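AT-less polyketide synthase (Streptomyces platensis subsp. rosaceus, PDB 4TKT) probably catalyses decarboxylative Claisen condensations that extend the acyl chain during isomigrastatin assembly, as the ketosynthase domain of a modular synthase. Local coordinates at residues 109-113 with 114-118; 191-194 with 195-199; 258-261 with 262-265; 374-377 with 378-381. All coordinates share one frame; numbering follows the deposited sequence.

In the fold
All four contacts are local turns of one chain, set in series, so none nests in or crosses another. Contact 1 (109-118) closes the turn between helix 93-109 and helix 113-121. Contact 2 (191-199) lies within helix 188-202, which packs on strands of the large mixed sheet. Contact 3 (258-265) turns strand 252-260 of that sheet into helix 261-266. Contact 4 (374-381) ends helix 366-380. Contact 3 joins the first two: Arg259 NH1 lies 2.8 Å from Tyr111 OH of contact 1, a weak bond, and Leu258 packs on Ile193, Ala196 and Cys197 of contact 2. Contact 4 stays apart, its nearest atoms about 8 Å from those of contacts 2 and 3.

Contact 1. Residues 109-113 with 114-118; sequences AGYSR and GALRA. With SO4 (sulfate ion), chain C.
Leu116 lays its CD1 methyl over one face of the Tyr111 ring, 4.2 Å from the ring centroid and 18° off the normal, a CH-pi contact in which the two side chains cross at about a right angle. The methyl sits toward the CG side of the ring, while the backbone carbon of Ala115 lies at the ring edge. At the start of the helix, Ser112 grips its first turn with two acceptors. Its carbonyl O takes Leu116 N at 2.9 Å, and OG, set between the backbone N and the carbonyl carbon (chi1 64°), reaches Ala115 N at 3.3 Å in a weak capping bond. The next carbonyl, Arg113 O, receives Arg117 N at 3.1 Å and lies over a face of the Arg117 guanidinium. The bend at chi3 (-62°) of Arg117 folds that group back along the helix, where NE and NH2 hold a sulfate, NE to O4 at 3.2 Å and NH2 to O2 at 2.9 Å; the ion probably comes from the crystallisation liquor. Arg117 NH1 has another partner, Leu173 O. Farther out, Tyr111 OH is hydrogen-bonded to Asp269 OD1, which holds the far end of the ring, and Glu505 OE2 accepts from Arg113 N. Gly110, with positive phi, ends the preceding helix, so the segment is a tight connection between two helices: a Schellman motif and, just beyond Tyr111, a serine N-cap.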
ATOM      1  N   ALA A 109      -0.817  11.189   0.760  1.00 36.33           N
ATOM      2  CA  ALA A 109      -1.009  11.855   2.042  1.00 34.71           C
ATOM      3  C   ALA A 109      -1.026  13.371   1.884  1.00 39.69           C
ATOM      4  O   ALA A 109      -1.499  14.090   2.763  1.00 41.84           O
ATOM      5  CB  ALA A 109       0.075  11.440   3.023  1.00 32.19           C
ATOM      6  N   GLY A 110      -0.509  13.855   0.760  1.00 37.54           N
ATOM      7  CA  GLY A 110      -0.443  15.282   0.517  1.00 36.42           C
ATOM      8  C   GLY A 110       0.731  15.909   1.237  1.00 36.15           C
ATOM      9  O   GLY A 110       0.637  17.019   1.758  1.00 42.23           O
ATOM     10  N   TYR A 111       1.845  15.190   1.267  1.00 36.50           N
ATOM     11  CA  TYR A 111       3.055  15.683   1.908  1.00 36.72           C
ATOM     12  C   TYR A 111       4.265  15.603   0.995  1.00 38.06           C
ATOM     13  O   TYR A 111       4.501  14.584   0.347  1.00 41.53           O
ATOM     14  CB  TYR A 111       3.346  14.899   3.187  1.00 33.35           C
ATOM     15  CG  TYR A 111       2.595  15.388   4.400  1.00 34.40           C
ATOM     16  CD1 TYR A 111       3.060  16.471   5.134  1.00 35.38           C
ATOM     17  CD2 TYR A 111       1.428  14.764   4.816  1.00 34.53           C
ATOM     18  CE1 TYR A 111       2.379  16.921   6.246  1.00 36.46           C
ATOM     19  CE2 TYR A 111       0.739  15.206   5.927  1.00 35.60           C
ATOM     20  CZ  TYR A 111       1.219  16.286   6.638  1.00 38.16           C
ATOM     21  OH  TYR A 111       0.536  16.730   7.744  1.00 38.22           O
ATOM     22  N   SER A 112       5.030  16.684   0.944  1.00 39.26           N
ATOM     23  CA  SER A 112       6.362  16.626   0.366  1.00 34.08           C
ATOM     24  C   SER A 112       7.308  16.107   1.441  1.00 37.46           C
ATOM     25  O   SER A 112       6.940  16.057   2.616  1.00 35.81           O
ATOM     26  CB  SER A 112       6.808  17.996  -0.139  1.00 35.00           C
ATOM     27  OG  SER A 112       6.917  18.918   0.931  1.00 39.60           O
ATOM     28  N   ARG A 113       8.513  15.716   1.041  1.00 43.29           N
ATOM     29  CA  ARG A 113       9.518  15.239   1.984  1.00 31.01           C
ATOM     30  C   ARG A 113       9.768  16.250   3.100  1.00 32.08           C
ATOM     31  O   ARG A 113       9.697  15.912   4.281  1.00 33.39           O
ATOM     32  CB  ARG A 113      10.828  14.931   1.258  1.00 30.36           C
ATOM     33  CG  ARG A 113      10.998  13.475   0.872  1.00 38.52           C
ATOM     34  CD  ARG A 113      11.318  13.333  -0.601  1.00 41.50           C
ATOM     35  NE  ARG A 113      12.366  14.254  -1.021  1.00 42.11           N
ATOM     36  CZ  ARG A 113      12.612  14.567  -2.287  1.00 53.15           C
ATOM     37  NH1 ARG A 113      11.880  14.030  -3.255  1.00 52.54           N
ATOM     38  NH2 ARG A 113      13.583  15.420  -2.586  1.00 60.21           N
ATOM     39  N   GLY A 114      10.047  17.492   2.716  1.00 33.34           N
ATOM     40  CA  GLY A 114      10.346  18.540   3.674  1.00 34.58           C
ATOM     41  C   GLY A 114       9.194  18.839   4.610  1.00 47.04           C
ATOM     42  O   GLY A 114       9.387  19.011   5.813  1.00 51.68           O
ATOM     43  N   ALA A 115       7.989  18.898   4.054  1.00 35.73           N
ATOM     44  CA  ALA A 115       6.802  19.192   4.841  1.00 36.65           C
ATOM     45  C   ALA A 115       6.540  18.085   5.854  1.00 44.23           C
ATOM     46  O   ALA A 115       6.209  18.353   7.009  1.00 54.04           O
ATOM     47  CB  ALA A 115       5.596  19.381   3.935  1.00 37.29           C
ATOM     48  N   LEU A 116       6.696  16.840   5.414  1.00 38.05           N
ATOM     49  CA  LEU A 116       6.464  15.694   6.282  1.00 33.02           C
ATOM     50  C   LEU A 116       7.429  15.691   7.464  1.00 37.79           C
ATOM     51  O   LEU A 116       7.024  15.441   8.597  1.00 34.09           O
ATOM     52  CB  LEU A 116       6.585  14.388   5.498  1.00 31.47           C
ATOM     53  CG  LEU A 116       6.239  13.115   6.276  1.00 32.39           C
ATOM     54  CD1 LEU A 116       4.846  13.214   6.869  1.00 33.45           C
ATOM     55  CD2 LEU A 116       6.354  11.890   5.383  1.00 34.69           C
ATOM     56  N   ARG A 117       8.701  15.979   7.201  1.00 37.92           N
ATOM     57  CA  ARG A 117       9.696  16.045   8.270  1.00 32.86           C
ATOM     58  C   ARG A 117       9.357  17.141   9.278  1.00 41.29           C
ATOM     59  O   ARG A 117       9.433  16.924  10.488  1.00 40.46           O
ATOM     60  CB  ARG A 117      11.093  16.275   7.696  1.00 32.67           C
ATOM     61  CG  ARG A 117      11.608  15.121   6.851  1.00 37.01           C
ATOM     62  CD  ARG A 117      13.073  15.305   6.492  1.00 36.48           C
ATOM     63  NE  ARG A 117      13.299  16.501   5.686  1.00 39.79           N
ATOM     64  CZ  ARG A 117      13.398  16.504   4.360  1.00 39.72           C
ATOM     65  NH1 ARG A 117      13.296  15.372   3.678  1.00 30.63           N
ATOM     66  NH2 ARG A 117      13.604  17.644   3.715  1.00 43.03           N
ATOM     67  N   ALA A 118       8.975  18.312   8.779  1.00 40.76           N
ATOM     68  CA  ALA A 118       8.613  19.434   9.640  1.00 43.18           C
ATOM     69  C   ALA A 118       7.432  19.091  10.545  1.00 44.26           C
ATOM     70  O   ALA A 118       7.455  19.373  11.743  1.00 47.10           O
ATOM     71  CB  ALA A 118       8.294  20.663   8.805  1.00 38.93           C
TER
HETATM   72  S   SO4 C4002      14.432  19.940   6.864  1.00 78.22           S
HETATM   73  O1  SO4 C4002      15.301  20.990   7.386  1.00 79.67           O
HETATM   74  O2  SO4 C4002      14.737  19.720   5.453  1.00 72.69           O
HETATM   75  O3  SO4 C4002      13.034  20.345   7.000  1.00 79.59           O
HETATM   76  O4  SO4 C4002      14.657  18.708   7.614  1.00 76.81           O

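Contact 2. Residues 191-194 with 195-199; sequences SAIH and LACAA
His194 and Leu195 occupy adjacent positions of helix 188-202, an alpha-helix of the thiolase-type ketosynthase fold, and their side chains touch at a slant. With CG anti to the backbone N (chi1 176°), the imidazole lies beside its own carbonyl carbon and near Leu195 N; its CD2 comes 4.0 Å from Leu195 CD2. Leu195 leans the other way, back along the helix, and rests CG 3.3 Å from Ser191 O. The polar end of the imidazole is engaged beyond the helix, through ND1 and Thr278 OG1. On another flank Ile193 and Cys197 are one turn apart, and the CG2 branch of Ile193 faces the sulfur. Ala196 brings only a methyl, which lies over the carbonyls of the preceding turn, CB to Ala192 O at 3.3 Å. The helix packs on the sheet: Phe134 of strand 129-136 touches Ala192, Leu195, Ala196 and Ala199, while Ile275 of strand 273-282 meets Ile193 and Cys197. Four successive i to i+4 bonds hold the spacing, among them Ala196 N to Ala192 O at 2.8 Å and Cys197 N to Ile193 O at 2.9 Å. Cys197 SG itself sits 4.1 Å from Ile193 CG2.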
ATOM      1  N   SER A 191       3.392  -7.092  11.127  1.00 31.33           N
ATOM      2  CA  SER A 191       4.370  -6.972  12.197  1.00 26.43           C
ATOM      3  C   SER A 191       5.072  -5.621  12.119  1.00 28.47           C
ATOM      4  O   SER A 191       5.379  -5.013  13.143  1.00 29.01           O
ATOM      5  CB  SER A 191       5.387  -8.107  12.129  1.00 26.16           C
ATOM      6  OG  SER A 191       4.758  -9.359  12.326  1.00 31.93           O
ATOM      7  N   ALA A 192       5.319  -5.158  10.897  1.00 22.57           N
ATOM      8  CA  ALA A 192       5.925  -3.847  10.681  1.00 22.01           C
ATOM      9  C   ALA A 192       5.008  -2.747  11.199  1.00 25.76           C
ATOM     10  O   ALA A 192       5.448  -1.829  11.890  1.00 30.65           O
ATOM     11  CB  ALA A 192       6.229  -3.633   9.206  1.00 21.33           C
ATOM     12  N   ILE A 193       3.728  -2.856  10.864  1.00 29.52           N
ATOM     13  CA  ILE A 193       2.724  -1.917  11.339  1.00 27.87           C
ATOM     14  C   ILE A 193       2.664  -1.922  12.862  1.00 28.30           C
ATOM     15  O   ILE A 193       2.579  -0.869  13.498  1.00 27.64           O
ATOM     16  CB  ILE A 193       1.341  -2.250  10.755  1.00 27.71           C
ATOM     17  CG1 ILE A 193       1.344  -1.990   9.244  1.00 26.29           C
ATOM     18  CG2 ILE A 193       0.253  -1.449  11.455  1.00 25.23           C
ATOM     19  CD1 ILE A 193       0.036  -2.288   8.552  1.00 23.96           C
ATOM     20  N   HIS A 194       2.731  -3.116  13.440  1.00 29.99           N
ATOM     21  CA  HIS A 194       2.752  -3.274  14.887  1.00 25.47           C
ATOM     22  C   HIS A 194       3.906  -2.499  15.517  1.00 30.23           C
ATOM     23  O   HIS A 194       3.711  -1.737  16.462  1.00 33.66           O
ATOM     24  CB  HIS A 194       2.852  -4.754  15.252  1.00 25.50           C
ATOM     25  CG  HIS A 194       2.965  -5.007  16.721  1.00 26.34           C
ATOM     26  ND1 HIS A 194       1.883  -4.945  17.573  1.00 30.47           N
ATOM     27  CD2 HIS A 194       4.034  -5.316  17.493  1.00 26.37           C
ATOM     28  CE1 HIS A 194       2.280  -5.208  18.804  1.00 32.58           C
ATOM     29  NE2 HIS A 194       3.581  -5.436  18.783  1.00 30.94           N
ATOM     30  N   LEU A 195       5.107  -2.691  14.985  1.00 25.59           N
ATOM     31  CA  LEU A 195       6.285  -2.007  15.503  1.00 29.78           C
ATOM     32  C   LEU A 195       6.223  -0.506  15.241  1.00 30.93           C
ATOM     33  O   LEU A 195       6.675   0.293  16.060  1.00 29.97           O
ATOM     34  CB  LEU A 195       7.553  -2.594  14.890  1.00 25.34           C
ATOM     35  CG  LEU A 195       7.785  -4.070  15.212  1.00 25.66           C
ATOM     36  CD1 LEU A 195       9.065  -4.548  14.576  1.00 23.09           C
ATOM     37  CD2 LEU A 195       7.817  -4.298  16.720  1.00 24.67           C
ATOM     38  N   ALA A 196       5.665  -0.129  14.095  1.00 24.35           N
ATOM     39  CA  ALA A 196       5.500   1.279  13.756  1.00 24.57           C
ATOM     40  C   ALA A 196       4.585   1.977  14.755  1.00 31.14           C
ATOM     41  O   ALA A 196       4.893   3.068  15.233  1.00 32.51           O
ATOM     42  CB  ALA A 196       4.952   1.428  12.344  1.00 24.07           C
ATOM     43  N   CYS A 197       3.463   1.341  15.071  1.00 28.40           N
ATOM     44  CA  CYS A 197       2.503   1.914  16.005  1.00 29.42           C
ATOM     45  C   CYS A 197       3.104   2.041  17.398  1.00 33.96           C
ATOM     46  O   CYS A 197       2.829   3.004  18.116  1.00 41.27           O
ATOM     47  CB  CYS A 197       1.225   1.072  16.054  1.00 27.90           C
ATOM     48  SG  CYS A 197       0.194   1.207  14.565  1.00 40.46           S
ATOM     49  N   ALA A 198       3.932   1.070  17.770  1.00 34.31           N
ATOM     50  CA  ALA A 198       4.603   1.091  19.064  1.00 28.34           C
ATOM     51  C   ALA A 198       5.594   2.244  19.141  1.00 28.34           C
ATOM     52  O   ALA A 198       5.697   2.918  20.164  1.00 37.10           O
ATOM     53  CB  ALA A 198       5.309  -0.233  19.320  1.00 27.89           C
ATOM     54  N   ALA A 199       6.320   2.467  18.050  1.00 31.01           N
ATOM     55  CA  ALA A 199       7.308   3.537  17.982  1.00 31.11           C
ATOM     56  C   ALA A 199       6.642   4.909  18.079  1.00 36.46           C
ATOM     57  O   ALA A 199       7.145   5.808  18.753  1.00 40.20           O
ATOM     58  CB  ALA A 199       8.121   3.428  16.702  1.00 26.14           C
TER

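Contact 3. Residues 258-261 with 262-265; sequences LRPL and ADAV
Arg259 runs its extended side chain beneath the first turn of helix 261-266 and puts the centre of its guanidinium face under Asp263 O, which stands 3.7 Å from the plane. All its torsions from chi1 (-173°) onward are near anti, and this straight chain carries NE to within 3.6 Å of Asp263 CB. The buried, close side of the contact is here, with Ala264 beside the Arg259 chain. Pro260, in the N-cap position, contributes its carbonyl: O accepts Ala264 N at 3.1 Å, in the carbonyl plane, and Asp263 N at 2.9 Å in a weak bond bent to 125°. Leu261 O then takes Val265 N at 2.9 Å.

The outer side is looser. Leu261 CD1 and Val265 CG2 meet at 4.0 Å, their side chains slanted against each other, and Ala262 and Val265 are exposed. The Asp263 carboxylate stands beside the Pro260 ring, its plane almost perpendicular to the guanidinium (84°), and makes no direct bond to Arg259. A water joins them instead, accepting from NE and donating to OD2. The guanidinium has its salt bridges farther on, NH2 to Asp267 OD2 and NH1 to Asp269 OD2. With two carboxylates bound directly and a third through water, the positive charge of this buried arginine is probably balanced, and the two direct salt bridges fix its orientation at the junction between strand 252-260 and the helix that follows.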
ATOM      1  N   LEU A 258       1.663   6.438   8.876  1.00 33.13           N
ATOM      2  CA  LEU A 258       1.003   6.385  10.176  1.00 30.07           C
ATOM      3  C   LEU A 258       1.346   7.584  11.051  1.00 31.51           C
ATOM      4  O   LEU A 258       2.444   8.134  10.973  1.00 32.14           O
ATOM      5  CB  LEU A 258       1.369   5.091  10.901  1.00 26.58           C
ATOM      6  CG  LEU A 258       0.998   3.808  10.162  1.00 29.49           C
ATOM      7  CD1 LEU A 258       1.316   2.596  11.020  1.00 30.47           C
ATOM      8  CD2 LEU A 258      -0.469   3.831   9.775  1.00 26.45           C
ATOM      9  N   ARG A 259       0.401   7.965  11.903  1.00 28.85           N
ATOM     10  CA  ARG A 259       0.519   9.179  12.696  1.00 30.70           C
ATOM     11  C   ARG A 259      -0.487   9.177  13.848  1.00 34.71           C
ATOM     12  O   ARG A 259      -1.613   8.713  13.679  1.00 36.74           O
ATOM     13  CB  ARG A 259       0.301  10.397  11.800  1.00 39.66           C
ATOM     14  CG  ARG A 259       0.569  11.717  12.462  1.00 43.34           C
ATOM     15  CD  ARG A 259       0.598  12.840  11.453  1.00 36.60           C
ATOM     16  NE  ARG A 259       1.155  14.046  12.049  1.00 40.13           N
ATOM     17  CZ  ARG A 259       1.174  15.229  11.452  1.00 45.24           C
ATOM     18  NH1 ARG A 259       0.657  15.362  10.239  1.00 42.20           N
ATOM     19  NH2 ARG A 259       1.703  16.276  12.070  1.00 55.38           N
ATOM     20  N   PRO A 260      -0.078   9.677  15.028  1.00 36.51           N
ATOM     21  CA  PRO A 260      -1.024   9.835  16.141  1.00 33.46           C
ATOM     22  C   PRO A 260      -2.233  10.666  15.726  1.00 40.20           C
ATOM     23  O   PRO A 260      -2.062  11.739  15.149  1.00 40.65           O
ATOM     24  CB  PRO A 260      -0.197  10.558  17.206  1.00 34.10           C
ATOM     25  CG  PRO A 260       1.202  10.150  16.924  1.00 32.73           C
ATOM     26  CD  PRO A 260       1.300  10.012  15.427  1.00 31.56           C
ATOM     27  N   LEU A 261      -3.430  10.166  16.016  1.00 42.06           N
ATOM     28  CA  LEU A 261      -4.675  10.769  15.542  1.00 36.52           C
ATOM     29  C   LEU A 261      -4.791  12.257  15.862  1.00 45.11           C
ATOM     30  O   LEU A 261      -5.245  13.039  15.030  1.00 47.07           O
ATOM     31  CB  LEU A 261      -5.873  10.022  16.132  1.00 37.48           C
ATOM     32  CG  LEU A 261      -7.251  10.474  15.647  1.00 38.73           C
ATOM     33  CD1 LEU A 261      -7.307  10.475  14.129  1.00 37.80           C
ATOM     34  CD2 LEU A 261      -8.327   9.571  16.218  1.00 39.57           C
ATOM     35  N   ALA A 262      -4.378  12.641  17.065  1.00 44.63           N
ATOM     36  CA  ALA A 262      -4.454  14.035  17.489  1.00 45.93           C
ATOM     37  C   ALA A 262      -3.625  14.941  16.583  1.00 44.74           C
ATOM     38  O   ALA A 262      -4.048  16.045  16.237  1.00 49.42           O
ATOM     39  CB  ALA A 262      -3.998  14.173  18.932  1.00 41.00           C
ATOM     40  N   ASP A 263      -2.447  14.461  16.198  1.00 39.68           N
ATOM     41  CA  ASP A 263      -1.537  15.231  15.358  1.00 37.63           C
ATOM     42  C   ASP A 263      -2.062  15.348  13.931  1.00 40.15           C
ATOM     43  O   ASP A 263      -1.915  16.389  13.292  1.00 42.13           O
ATOM     44  CB  ASP A 263      -0.148  14.592  15.359  1.00 42.87           C
ATOM     45  CG  ASP A 263       0.393  14.385  16.758  1.00 50.33           C
ATOM     46  OD1 ASP A 263      -0.351  14.648  17.725  1.00 53.06           O
ATOM     47  OD2 ASP A 263       1.553  13.943  16.895  1.00 55.69           O
ATOM     48  N   ALA A 264      -2.669  14.277  13.430  1.00 36.12           N
ATOM     49  CA  ALA A 264      -3.243  14.294  12.089  1.00 42.79           C
ATOM     50  C   ALA A 264      -4.429  15.249  12.024  1.00 45.96           C
ATOM     51  O   ALA A 264      -4.554  16.035  11.085  1.00 51.48           O
ATOM     52  CB  ALA A 264      -3.664  12.898  11.671  1.00 34.85           C
ATOM     53  N   VAL A 265      -5.297  15.176  13.027  1.00 46.94           N
ATOM     54  CA  VAL A 265      -6.459  16.053  13.101  1.00 47.74           C
ATOM     55  C   VAL A 265      -6.030  17.517  13.179  1.00 50.11           C
ATOM     56  O   VAL A 265      -6.588  18.371  12.490  1.00 49.29           O
ATOM     57  CB  VAL A 265      -7.351  15.704  14.311  1.00 45.64           C
ATOM     58  CG1 VAL A 265      -8.372  16.798  14.562  1.00 44.25           C
ATOM     59  CG2 VAL A 265      -8.045  14.369  14.086  1.00 41.46           C
TER
HETATM   60  O   HOH W   1       2.865  13.348  14.116  1.00 35.41           O

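Contact 4. Residues 374-377 with 378-381; sequences LLLQ and MRHG
A Schellman motif ends helix 366-380, with Gly381 at positive phi as its C-prime residue, and the last turn is held by His380 and Leu376. Thr382 N pairs with Gln377 O and, weakly, Gly381 N with Met378 O. Leu376 O accepts twice from His380, from N at 3.1 Å and from ND1 at 3.2 Å, the two donors reaching it from opposite faces of the carbonyl plane. The ring bond is the more bent, 138° at the hydrogen, and the oxygen lies 26° out of the imidazole plane. Leu376 and His380 run side by side, CD2 to CE1 at 4.2 Å, and Arg379 CG lies over one face of the ring. On the buried side, selenomethionine Met378 curls at chi3 (-44°), bringing its CE methyl 3.6 Å from Leu375 CD2; its CG lies 3.2 Å from Leu374 O. Arg379 N bonds to Leu375 O at 2.9 Å, continuing the helical pattern. Gln377 OE1 accepts from Val384 N. Around the helix end, Leu375 packs on Ile11 and Met14 of strand 9-17, Leu374 and Gln377 touch Cys317 of strand 317-319, and helix 24-32 lies against Leu376, with Trp28 stacked on the His380 ring.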
ATOM      1  N   LEU A 374      -9.699  -3.812   3.517  1.00 37.04           N
ATOM      2  CA  LEU A 374     -10.519  -3.462   4.669  1.00 38.35           C
ATOM      3  C   LEU A 374     -10.830  -1.969   4.692  1.00 39.48           C
ATOM      4  O   LEU A 374     -11.979  -1.578   4.875  1.00 48.43           O
ATOM      5  CB  LEU A 374      -9.826  -3.884   5.966  1.00 37.40           C
ATOM      6  CG  LEU A 374     -10.633  -3.740   7.259  1.00 43.25           C
ATOM      7  CD1 LEU A 374     -12.049  -4.266   7.081  1.00 43.89           C
ATOM      8  CD2 LEU A 374      -9.935  -4.482   8.386  1.00 42.12           C
ATOM      9  N   LEU A 375      -9.807  -1.143   4.497  1.00 39.70           N
ATOM     10  CA  LEU A 375      -9.986   0.306   4.494  1.00 45.29           C
ATOM     11  C   LEU A 375     -10.861   0.769   3.331  1.00 40.99           C
ATOM     12  O   LEU A 375     -11.666   1.689   3.480  1.00 42.69           O
ATOM     13  CB  LEU A 375      -8.630   1.013   4.439  1.00 38.23           C
ATOM     14  CG  LEU A 375      -7.741   0.900   5.679  1.00 45.66           C
ATOM     15  CD1 LEU A 375      -6.395   1.554   5.425  1.00 45.88           C
ATOM     16  CD2 LEU A 375      -8.416   1.529   6.882  1.00 38.50           C
ATOM     17  N   LEU A 376     -10.698   0.127   2.178  1.00 40.36           N
ATOM     18  CA  LEU A 376     -11.484   0.469   0.997  1.00 41.65           C
ATOM     19  C   LEU A 376     -12.954   0.106   1.178  1.00 56.08           C
ATOM     20  O   LEU A 376     -13.837   0.817   0.701  1.00 60.57           O
ATOM     21  CB  LEU A 376     -10.923  -0.227  -0.243  1.00 40.55           C
ATOM     22  CG  LEU A 376      -9.672   0.400  -0.857  1.00 52.24           C
ATOM     23  CD1 LEU A 376      -9.093  -0.501  -1.937  1.00 54.97           C
ATOM     24  CD2 LEU A 376      -9.997   1.774  -1.419  1.00 40.74           C
ATOM     25  N   GLN A 377     -13.212  -1.003   1.865  1.00 48.98           N
ATOM     26  CA  GLN A 377     -14.583  -1.411   2.148  1.00 48.48           C
ATOM     27  C   GLN A 377     -15.277  -0.387   3.031  1.00 46.57           C
ATOM     28  O   GLN A 377     -16.455  -0.091   2.842  1.00 48.53           O
ATOM     29  CB  GLN A 377     -14.616  -2.788   2.814  1.00 48.59           C
ATOM     30  CG  GLN A 377     -14.462  -3.949   1.848  1.00 43.44           C
ATOM     31  CD  GLN A 377     -14.458  -5.287   2.553  1.00 46.94           C
ATOM     32  OE1 GLN A 377     -15.116  -6.233   2.120  1.00 46.64           O
ATOM     33  NE2 GLN A 377     -13.712  -5.377   3.648  1.00 48.90           N
HETATM   34  N   MSE A 378     -14.540   0.159   3.992  1.00 45.88           N
HETATM   35  CA  MSE A 378     -15.092   1.166   4.889  1.00 56.47           C
HETATM   36  C   MSE A 378     -15.265   2.505   4.181  1.00 61.39           C
HETATM   37  O   MSE A 378     -16.231   3.226   4.431  1.00 65.95           O
HETATM   38  CB  MSE A 378     -14.201   1.337   6.121  1.00 53.85           C
HETATM   39  CG  MSE A 378     -13.913   0.044   6.861  1.00 52.60           C
HETATM   40 SE   MSE A 378     -13.099   0.331   8.610  1.00 85.86          SE
HETATM   41  CE  MSE A 378     -11.793   1.686   8.108  1.00 51.95           C
ATOM     42  N   ARG A 379     -14.325   2.833   3.300  1.00 58.87           N
ATOM     43  CA  ARG A 379     -14.360   4.098   2.573  1.00 58.35           C
ATOM     44  C   ARG A 379     -15.603   4.200   1.695  1.00 52.12           C
ATOM     45  O   ARG A 379     -16.224   5.259   1.606  1.00 52.02           O
ATOM     46  CB  ARG A 379     -13.099   4.264   1.718  1.00 62.17           C
ATOM     47  CG  ARG A 379     -13.114   5.487   0.805  1.00 66.13           C
ATOM     48  CD  ARG A 379     -11.828   5.590  -0.007  1.00 66.14           C
ATOM     49  NE  ARG A 379     -11.876   6.657  -1.004  1.00 65.78           N
ATOM     50  CZ  ARG A 379     -11.501   7.913  -0.778  1.00 66.43           C
ATOM     51  NH1 ARG A 379     -11.056   8.270   0.419  1.00 70.11           N
ATOM     52  NH2 ARG A 379     -11.575   8.815  -1.748  1.00 62.63           N
ATOM     53  N   HIS A 380     -15.967   3.093   1.058  1.00 49.92           N
ATOM     54  CA  HIS A 380     -17.110   3.082   0.154  1.00 51.69           C
ATOM     55  C   HIS A 380     -18.349   2.476   0.806  1.00 59.88           C
ATOM     56  O   HIS A 380     -19.405   2.396   0.180  1.00 54.83           O
ATOM     57  CB  HIS A 380     -16.769   2.318  -1.126  1.00 50.66           C
ATOM     58  CG  HIS A 380     -15.686   2.956  -1.939  1.00 58.13           C
ATOM     59  ND1 HIS A 380     -14.408   2.445  -2.012  1.00 55.12           N
ATOM     60  CD2 HIS A 380     -15.688   4.070  -2.710  1.00 50.55           C
ATOM     61  CE1 HIS A 380     -13.671   3.213  -2.793  1.00 46.97           C
ATOM     62  NE2 HIS A 380     -14.424   4.206  -3.230  1.00 61.47           N
ATOM     63  N   GLY A 381     -18.215   2.061   2.062  1.00 60.31           N
ATOM     64  CA  GLY A 381     -19.320   1.468   2.797  1.00 54.11           C
ATOM     65  C   GLY A 381     -19.906   0.267   2.082  1.00 54.21           C
ATOM     66  O   GLY A 381     -21.124   0.118   1.989  1.00 62.33           O
TER